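Local coordinates for protein putative methylase (Clostridium difficile, PDB 3LDU) that probably acts as an rRNA guanine methyltransferase with an RNA-binding THUMP domain, and holds a bound GTP in its methyltransferase domain, at residues 11-14 with 20-23; 59-64 with 144-149; 88-93 with 156-161. One frame throughout, in Å; residues are numbered along the deposited sequence.

All three contacts are small and draw on one sheet, shared by the ferredoxin-like and THUMP domains. Interactions 1 and 3 are buried, the first mostly apolar and the third apolar: one seats helix 18-27 on the end of strand 7-12, the other lays the loop 88-93 against strand 153-159. Interaction 2 is partly buried and aromatic, and it joins strands 63-70 and 145-150 across the strand between them. Neighbours knit the set together: P12 O lies 2.9 Å from E60 N, coupling interactions 1 and 2, while L64 N lies 2.8 Å from I158 O, coupling 2 and 3. Interactions 1 and 3 do not touch, their centres being about 23 Å apart.

Interaction 1 (11-14 with 20-23); sequences SPCF and MLAR
L21 pushes one methyl, CD2, against the backbone from S11 to C13, and nearly the whole contact hangs on that one carbon. CD2 sits 3.6 Å from S11 O and 3.7 Å from C13 CB, with C13 SG at 4.0 Å from CD2 and P12 O at the edge of contact. The side chain gets there because CG is anti to the backbone N of L21 (chi1 179°), which carries the fork toward the strand. Its twin, CD1, turns another way and rests 3.9 Å from A59 CB, so the fork straddles two chain segments. This is the tight part, a buried methyl against a carbonyl oxygen and the C13 CB, with no hydrogen bond between the segments. S11 gives it CB and the carbonyl, while its hydroxyl is hydrogen-bonded to Y42 OH and to R61 O. The loose side begins where the residues turn away: the P12 ring points off the helix toward a bound glycerol, and R23 lies on the exposed side of the helix, well clear of the strand. In the ferredoxin-like domain, helix 18-27 is the connection of a beta-alpha-beta crossover from strand 7-12 to strand 31-36, and L21 presses it onto the end of strand 7-12, which lies between strands 39-44 and 63-70.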
loop_
_atom_site.group_PDB
_atom_site.type_symbol
_atom_site.label_atom_id
_atom_site.label_comp_id
_atom_site.label_asym_id
_atom_site.label_seq_id
_atom_site.Cartn_x
_atom_site.Cartn_y
_atom_site.Cartn_z
ATOM N N SER A 11 -5.854 8.913 -1.428
ATOM C CA SER A 11 -5.129 7.651 -1.478
ATOM C C SER A 11 -5.995 6.492 -1.037
ATOM O O SER A 11 -6.422 6.426 0.112
ATOM C CB SER A 11 -3.862 7.713 -0.633
ATOM O OG SER A 11 -2.885 8.492 -1.298
ATOM N N PRO A 12 -6.277 5.582 -1.970
ATOM C CA PRO A 12 -7.016 4.369 -1.650
ATOM C C PRO A 12 -6.108 3.444 -0.844
ATOM O O PRO A 12 -4.877 3.531 -0.922
ATOM C CB PRO A 12 -7.291 3.750 -3.031
ATOM C CG PRO A 12 -6.985 4.826 -4.030
ATOM C CD PRO A 12 -5.947 5.682 -3.403
ATOM N N CYS A 13 -6.712 2.575 -0.053
ATOM C CA CYS A 13 -5.957 1.572 0.681
ATOM C C CYS A 13 -6.878 0.410 0.936
ATOM O O CYS A 13 -8.090 0.537 0.808
ATOM C CB CYS A 13 -5.481 2.130 2.022
ATOM S SG CYS A 13 -6.839 2.684 3.128
ATOM N N PHE A 14 -6.314 -0.730 1.301
ATOM C CA PHE A 14 -7.172 -1.856 1.636
ATOM C C PHE A 14 -7.940 -1.581 2.923
ATOM O O PHE A 14 -7.488 -0.814 3.774
ATOM C CB PHE A 14 -6.383 -3.163 1.656
ATOM C CG PHE A 14 -6.205 -3.756 0.286
ATOM C CD1 PHE A 14 -5.096 -3.451 -0.481
ATOM C CD2 PHE A 14 -7.176 -4.583 -0.255
ATOM C CE1 PHE A 14 -4.947 -3.982 -1.750
ATOM C CE2 PHE A 14 -7.031 -5.118 -1.520
ATOM C CZ PHE A 14 -5.914 -4.818 -2.269
HETATM N N MSE A 20 -3.462 3.305 9.632
HETATM C CA MSE A 20 -2.030 3.356 9.371
HETATM C C MSE A 20 -1.725 4.385 8.301
HETATM O O MSE A 20 -0.779 5.148 8.436
HETATM C CB MSE A 20 -1.485 2.007 8.918
HETATM C CG MSE A 20 -1.433 0.977 10.018
HETATM SE SE MSE A 20 -3.147 0.156 10.345
HETATM C CE MSE A 20 -4.426 1.079 9.260
ATOM N N LEU A 21 -2.522 4.390 7.239
ATOM C CA LEU A 21 -2.321 5.368 6.149
ATOM C C LEU A 21 -2.528 6.801 6.649
ATOM O O LEU A 21 -1.772 7.708 6.312
ATOM C CB LEU A 21 -3.264 5.082 4.985
ATOM C CG LEU A 21 -3.192 6.027 3.768
ATOM C CD1 LEU A 21 -1.743 6.256 3.301
ATOM C CD2 LEU A 21 -4.018 5.453 2.650
ATOM N N ALA A 22 -3.555 7.008 7.462
ATOM C CA ALA A 22 -3.819 8.337 7.995
ATOM C C ALA A 22 -2.648 8.821 8.843
ATOM O O ALA A 22 -2.270 9.998 8.795
ATOM C CB ALA A 22 -5.109 8.342 8.805
ATOM N N ARG A 23 -2.061 7.902 9.602
ATOM C CA ARG A 23 -0.933 8.224 10.453
ATOM C C ARG A 23 0.266 8.651 9.592
ATOM O O ARG A 23 0.963 9.612 9.920
ATOM C CB ARG A 23 -0.596 6.995 11.301
ATOM C CG ARG A 23 0.534 7.145 12.267
ATOM C CD ARG A 23 0.707 5.815 12.998
ATOM N NE ARG A 23 -0.507 5.421 13.717
ATOM C CZ ARG A 23 -0.722 4.200 14.214
ATOM N NH1 ARG A 23 0.180 3.242 14.047
ATOM N NH2 ARG A 23 -1.850 3.932 14.863
#

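Interaction 2 (59-64 with 144-149); sequences AERVHL and PIFVFI
In the seven-stranded sheet that runs through the ferredoxin-like and THUMP regions, H63 of strand 63-70 and F146 of strand 145-150 form an offset edge-to-face aromatic pair. The strands are not direct neighbours: strand 153-159 runs between them, and the two rings meet over it, both lying against S157. The imidazole is the edge partner. It presents its CE1 corner over the CD2 rim of one face of the phenyl ring, off the centre, with H63 CE1 3.5 Å from F146 CG and H63 ND1 4.0 Å from the same atom. The ring centroids are 4.8 Å apart and the planes meet at 65°, while the side chains as a whole cross at nearly a right angle. F146 reaches over because its CG is anti to the carbonyl carbon (chi1 -83°). A second, lighter touch comes from R61, whose CD lies 4.3 Å from F146 CE2 in the conformer given; the strongest polar partner of R61 is D159. On its other flank F146 touches S99 and K100 of strand 98-104. No hydrogen bond links the two segments, so attraction here is dispersion plus electrostatics: the histidine C-H between two ring nitrogens is probably polarised, which is consistent with a weak C-H to pi attraction, though the exact fit of the two rings is uncertain.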
loop_
_atom_site.group_PDB
_atom_site.type_symbol
_atom_site.label_atom_id
_atom_site.label_comp_id
_atom_site.label_asym_id
_atom_site.label_seq_id
_atom_site.Cartn_x
_atom_site.Cartn_y
_atom_site.Cartn_z
ATOM N N ALA A 59 -0.425 3.353 1.012
ATOM C CA ALA A 59 -1.314 3.820 -0.046
ATOM C C ALA A 59 -1.177 2.934 -1.269
ATOM O O ALA A 59 -0.070 2.560 -1.638
ATOM C CB ALA A 59 -0.960 5.269 -0.424
ATOM N N GLU A 60 -2.290 2.621 -1.925
ATOM C CA GLU A 60 -2.201 1.835 -3.154
ATOM C C GLU A 60 -1.893 2.737 -4.342
ATOM O O GLU A 60 -1.401 2.268 -5.364
ATOM C CB GLU A 60 -3.492 1.068 -3.425
ATOM C CG GLU A 60 -3.850 0.073 -2.344
ATOM C CD GLU A 60 -2.806 -1.021 -2.184
ATOM O OE1 GLU A 60 -2.287 -1.518 -3.209
ATOM O OE2 GLU A 60 -2.528 -1.396 -1.024
ATOM N N ARG A 61 -2.207 4.022 -4.192
ATOM C CA ARG A 61 -1.825 5.024 -5.178
ATOM C C ARG A 61 -2.230 6.402 -4.693
ATOM O O ARG A 61 -2.742 6.554 -3.583
ATOM C CB ARG A 61 -2.384 4.722 -6.574
ATOM C CG ARG A 61 -3.876 4.485 -6.619
ATOM C CD ARG A 61 -4.348 4.277 -8.051
ATOM N NE ARG A 61 -3.787 3.072 -8.661
ATOM C CZ ARG A 61 -2.752 3.064 -9.494
ATOM N NH1 ARG A 61 -2.317 1.916 -10.004
ATOM N NH2 ARG A 61 -2.153 4.201 -9.815
ATOM N N VAL A 62 -1.865 7.417 -5.467
ATOM C CA VAL A 62 -2.104 8.789 -5.057
ATOM C C VAL A 62 -2.847 9.480 -6.189
ATOM O O VAL A 62 -2.319 9.592 -7.297
ATOM C CB VAL A 62 -0.789 9.536 -4.773
ATOM C CG1 VAL A 62 -1.073 11.024 -4.468
ATOM C CG2 VAL A 62 -0.033 8.864 -3.626
ATOM N N HIS A 63 -4.084 9.889 -5.919
ATOM C CA HIS A 63 -4.920 10.573 -6.911
ATOM C C HIS A 63 -5.002 12.062 -6.635
ATOM O O HIS A 63 -5.114 12.495 -5.490
ATOM C CB HIS A 63 -6.350 10.030 -6.859
ATOM C CG HIS A 63 -6.482 8.594 -7.266
ATOM N ND1 HIS A 63 -6.794 8.216 -8.547
ATOM C CD2 HIS A 63 -6.349 7.452 -6.552
ATOM C CE1 HIS A 63 -6.848 6.895 -8.618
ATOM N NE2 HIS A 63 -6.587 6.409 -7.412
ATOM N N LEU A 64 -4.976 12.851 -7.700
ATOM C CA LEU A 64 -5.253 14.274 -7.599
ATOM C C LEU A 64 -6.757 14.477 -7.824
ATOM O O LEU A 64 -7.272 14.171 -8.896
ATOM C CB LEU A 64 -4.450 15.038 -8.655
ATOM C CG LEU A 64 -4.801 16.530 -8.775
ATOM C CD1 LEU A 64 -4.493 17.262 -7.469
ATOM C CD2 LEU A 64 -4.044 17.155 -9.929
ATOM N N PRO A 144 -3.911 9.932 -16.546
ATOM C CA PRO A 144 -4.958 8.910 -16.529
ATOM C C PRO A 144 -6.110 9.364 -15.652
ATOM O O PRO A 144 -5.897 9.728 -14.499
ATOM C CB PRO A 144 -4.258 7.683 -15.915
ATOM C CG PRO A 144 -2.755 8.009 -15.977
ATOM C CD PRO A 144 -2.704 9.504 -15.822
ATOM N N ILE A 145 -7.318 9.346 -16.196
ATOM C CA ILE A 145 -8.479 9.850 -15.476
ATOM C C ILE A 145 -9.196 8.695 -14.779
ATOM O O ILE A 145 -9.459 7.657 -15.393
ATOM C CB ILE A 145 -9.448 10.566 -16.440
ATOM C CG1 ILE A 145 -8.698 11.607 -17.292
ATOM C CG2 ILE A 145 -10.600 11.210 -15.675
ATOM C CD1 ILE A 145 -8.079 12.768 -16.500
ATOM N N PHE A 146 -9.492 8.879 -13.496
ATOM C CA PHE A 146 -10.198 7.864 -12.714
ATOM C C PHE A 146 -11.552 8.416 -12.269
ATOM O O PHE A 146 -11.636 9.558 -11.803
ATOM C CB PHE A 146 -9.373 7.481 -11.484
ATOM C CG PHE A 146 -8.303 6.437 -11.744
ATOM C CD1 PHE A 146 -7.342 6.615 -12.740
ATOM C CD2 PHE A 146 -8.245 5.286 -10.968
ATOM C CE1 PHE A 146 -6.355 5.652 -12.954
ATOM C CE2 PHE A 146 -7.258 4.329 -11.184
ATOM C CZ PHE A 146 -6.317 4.515 -12.174
ATOM N N VAL A 147 -12.608 7.612 -12.395
ATOM C CA VAL A 147 -13.944 8.037 -11.982
ATOM C C VAL A 147 -14.459 7.057 -10.935
ATOM O O VAL A 147 -14.359 5.844 -11.126
ATOM C CB VAL A 147 -14.936 8.061 -13.163
ATOM C CG1 VAL A 147 -16.291 8.614 -12.724
ATOM C CG2 VAL A 147 -14.383 8.888 -14.312
ATOM N N PHE A 148 -14.984 7.591 -9.834
ATOM C CA PHE A 148 -15.476 6.766 -8.733
ATOM C C PHE A 148 -16.864 7.276 -8.359
ATOM O O PHE A 148 -17.029 8.454 -8.050
ATOM C CB PHE A 148 -14.525 6.890 -7.537
ATOM C CG PHE A 148 -14.962 6.125 -6.321
ATOM C CD1 PHE A 148 -14.693 4.768 -6.211
ATOM C CD2 PHE A 148 -15.611 6.770 -5.276
ATOM C CE1 PHE A 148 -15.088 4.059 -5.089
ATOM C CE2 PHE A 148 -16.000 6.059 -4.146
ATOM C CZ PHE A 148 -15.745 4.708 -4.061
ATOM N N ILE A 149 -17.867 6.400 -8.420
ATOM C CA ILE A 149 -19.232 6.785 -8.073
ATOM C C ILE A 149 -19.732 5.946 -6.903
ATOM O O ILE A 149 -19.679 4.717 -6.938
ATOM C CB ILE A 149 -20.192 6.656 -9.273
ATOM C CG1 ILE A 149 -19.547 7.249 -10.543
ATOM C CG2 ILE A 149 -21.519 7.371 -8.978
ATOM C CD1 ILE A 149 -20.442 7.226 -11.790
#

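Interaction 3 (88-93 with 156-161)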
loop_
_atom_site.group_PDB
_atom_site.type_symbol
_atom_site.label_atom_id
_atom_site.label_comp_id
_atom_site.label_asym_id
_atom_site.label_seq_id
_atom_site.Cartn_x
_atom_site.Cartn_y
_atom_site.Cartn_z
ATOM N N ARG A 88 -7.087 23.487 -17.432
ATOM C CA ARG A 88 -6.277 23.812 -16.256
ATOM C C ARG A 88 -5.422 22.623 -15.814
ATOM O O ARG A 88 -4.361 22.797 -15.216
ATOM C CB ARG A 88 -7.165 24.246 -15.083
ATOM C CG ARG A 88 -7.610 25.700 -15.111
ATOM C CD ARG A 88 -8.397 26.045 -13.849
ATOM N NE ARG A 88 -7.770 25.481 -12.652
ATOM C CZ ARG A 88 -8.306 25.518 -11.436
ATOM N NH1 ARG A 88 -9.486 26.091 -11.241
ATOM N NH2 ARG A 88 -7.661 24.975 -10.411
ATOM N N TYR A 89 -5.887 21.419 -16.126
ATOM C CA TYR A 89 -5.268 20.198 -15.625
ATOM C C TYR A 89 -4.628 19.342 -16.705
ATOM O O TYR A 89 -3.656 18.636 -16.442
ATOM C CB TYR A 89 -6.317 19.365 -14.905
ATOM C CG TYR A 89 -7.013 20.140 -13.826
ATOM C CD1 TYR A 89 -6.340 20.503 -12.668
ATOM C CD2 TYR A 89 -8.333 20.520 -13.967
ATOM C CE1 TYR A 89 -6.970 21.215 -11.680
ATOM C CE2 TYR A 89 -8.972 21.232 -12.986
ATOM C CZ TYR A 89 -8.289 21.573 -11.842
ATOM O OH TYR A 89 -8.936 22.285 -10.860
ATOM N N ILE A 90 -5.211 19.383 -17.901
ATOM C CA ILE A 90 -4.723 18.631 -19.058
ATOM C C ILE A 90 -4.187 19.619 -20.088
ATOM O O ILE A 90 -4.960 20.358 -20.674
ATOM C CB ILE A 90 -5.864 17.803 -19.737
ATOM C CG1 ILE A 90 -6.593 16.913 -18.718
ATOM C CG2 ILE A 90 -5.315 16.953 -20.880
ATOM C CD1 ILE A 90 -5.674 16.125 -17.846
ATOM N N PRO A 91 -2.864 19.628 -20.302
ATOM C CA PRO A 91 -2.242 20.594 -21.214
ATOM C C PRO A 91 -2.360 20.181 -22.674
ATOM O O PRO A 91 -2.738 19.056 -22.995
ATOM C CB PRO A 91 -0.780 20.577 -20.782
ATOM C CG PRO A 91 -0.569 19.198 -20.274
ATOM C CD PRO A 91 -1.859 18.770 -19.650
ATOM N N TYR A 92 -2.032 21.119 -23.558
ATOM C CA TYR A 92 -2.155 20.918 -24.986
ATOM C C TYR A 92 -1.441 19.665 -25.465
ATOM O O TYR A 92 -0.241 19.504 -25.245
ATOM C CB TYR A 92 -1.582 22.145 -25.704
ATOM C CG TYR A 92 -1.944 22.235 -27.155
ATOM C CD1 TYR A 92 -3.270 22.366 -27.548
ATOM C CD2 TYR A 92 -0.960 22.215 -28.138
ATOM C CE1 TYR A 92 -3.613 22.462 -28.889
ATOM C CE2 TYR A 92 -1.294 22.317 -29.488
ATOM C CZ TYR A 92 -2.623 22.437 -29.849
ATOM O OH TYR A 92 -2.969 22.535 -31.179
ATOM N N GLY A 93 -2.183 18.779 -26.120
ATOM C CA GLY A 93 -1.588 17.618 -26.755
ATOM C C GLY A 93 -1.457 16.424 -25.819
ATOM O O GLY A 93 -1.083 15.329 -26.245
ATOM N N ILE A 156 -14.101 12.639 -9.641
ATOM C CA ILE A 156 -13.180 12.486 -10.753
ATOM C C ILE A 156 -11.785 12.904 -10.295
ATOM O O ILE A 156 -11.615 13.939 -9.640
ATOM C CB ILE A 156 -13.611 13.321 -12.006
ATOM C CG1 ILE A 156 -15.002 12.902 -12.479
ATOM C CG2 ILE A 156 -12.643 13.099 -13.156
ATOM C CD1 ILE A 156 -15.516 13.715 -13.649
ATOM N N SER A 157 -10.791 12.096 -10.626
ATOM C CA SER A 157 -9.439 12.405 -10.222
ATOM C C SER A 157 -8.480 12.037 -11.338
ATOM O O SER A 157 -8.866 11.391 -12.314
ATOM C CB SER A 157 -9.078 11.614 -8.956
ATOM O OG SER A 157 -9.136 10.224 -9.221
ATOM N N ILE A 158 -7.229 12.462 -11.188
ATOM C CA ILE A 158 -6.171 12.046 -12.103
ATOM C C ILE A 158 -5.154 11.223 -11.323
ATOM O O ILE A 158 -4.711 11.622 -10.248
ATOM C CB ILE A 158 -5.457 13.254 -12.756
ATOM C CG1 ILE A 158 -6.498 14.261 -13.288
ATOM C CG2 ILE A 158 -4.493 12.786 -13.851
ATOM C CD1 ILE A 158 -5.909 15.417 -14.079
ATOM N N ASP A 159 -4.800 10.064 -11.862
ATOM C CA ASP A 159 -3.793 9.203 -11.246
ATOM C C ASP A 159 -2.410 9.845 -11.359
ATOM O O ASP A 159 -1.975 10.168 -12.468
ATOM C CB ASP A 159 -3.809 7.845 -11.948
ATOM C CG ASP A 159 -2.713 6.918 -11.453
ATOM O OD1 ASP A 159 -2.279 7.090 -10.303
ATOM O OD2 ASP A 159 -2.298 6.019 -12.215
ATOM N N THR A 160 -1.727 10.043 -10.232
ATOM C CA THR A 160 -0.391 10.654 -10.240
ATOM C C THR A 160 0.701 9.593 -10.171
ATOM O O THR A 160 1.891 9.903 -10.276
ATOM C CB THR A 160 -0.174 11.640 -9.062
ATOM O OG1 THR A 160 -0.047 10.908 -7.835
ATOM C CG2 THR A 160 -1.328 12.625 -8.936
ATOM N N THR A 161 0.281 8.339 -10.003
ATOM C CA THR A 161 1.200 7.244 -9.663
ATOM C C THR A 161 1.654 6.386 -10.849
ATOM O O THR A 161 2.845 6.256 -11.104
ATOM C CB THR A 161 0.550 6.347 -8.598
ATOM O OG1 THR A 161 0.243 7.146 -7.452
ATOM C CG2 THR A 161 1.500 5.215 -8.215
#
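D159 OD1 is gripped from two directions: the backbone N of T161 donates to it at 2.9 Å, and the guanidinium of R61 forms a salt bridge with it. The hydrogen bond from T161 is fairly straight (158°), yet it meets the oxygen from well above the carboxylate plane, 59° out of it. That bond makes an Asx turn, which takes the chain off the end of strand 153-159 in the THUMP domain; just beyond D159, T160 OG1 lies 2.7 Å from V62 O and is hydrogen-bonded to it. One residue back from D159, I158 points the other way and carries the contact with the loop 88-93. Its CD1 is the touching atom, set at the end of an extended branch, and it lies 3.8 Å from I90 CD1 and 4.1 Å from Y89 CB. I90 starts out across the contact rather than into it, but its folded branch (chi2 -48°) swings CD1 round toward the strand, and the two isoleucines meet obliquely, methyl to methyl. I158 is packed further by I66, I145 and W233, so the loop adds one wall to an apolar cluster, while I90 O is held by the hydroxyl of Y130. This ties the loop between helix 74-82 and strand 98-104 onto the face of the sheet. Y89 gives I158 only its CB; its ring leads away, and R88 CB sits over the centre of one face, 4.0 Å above the plane.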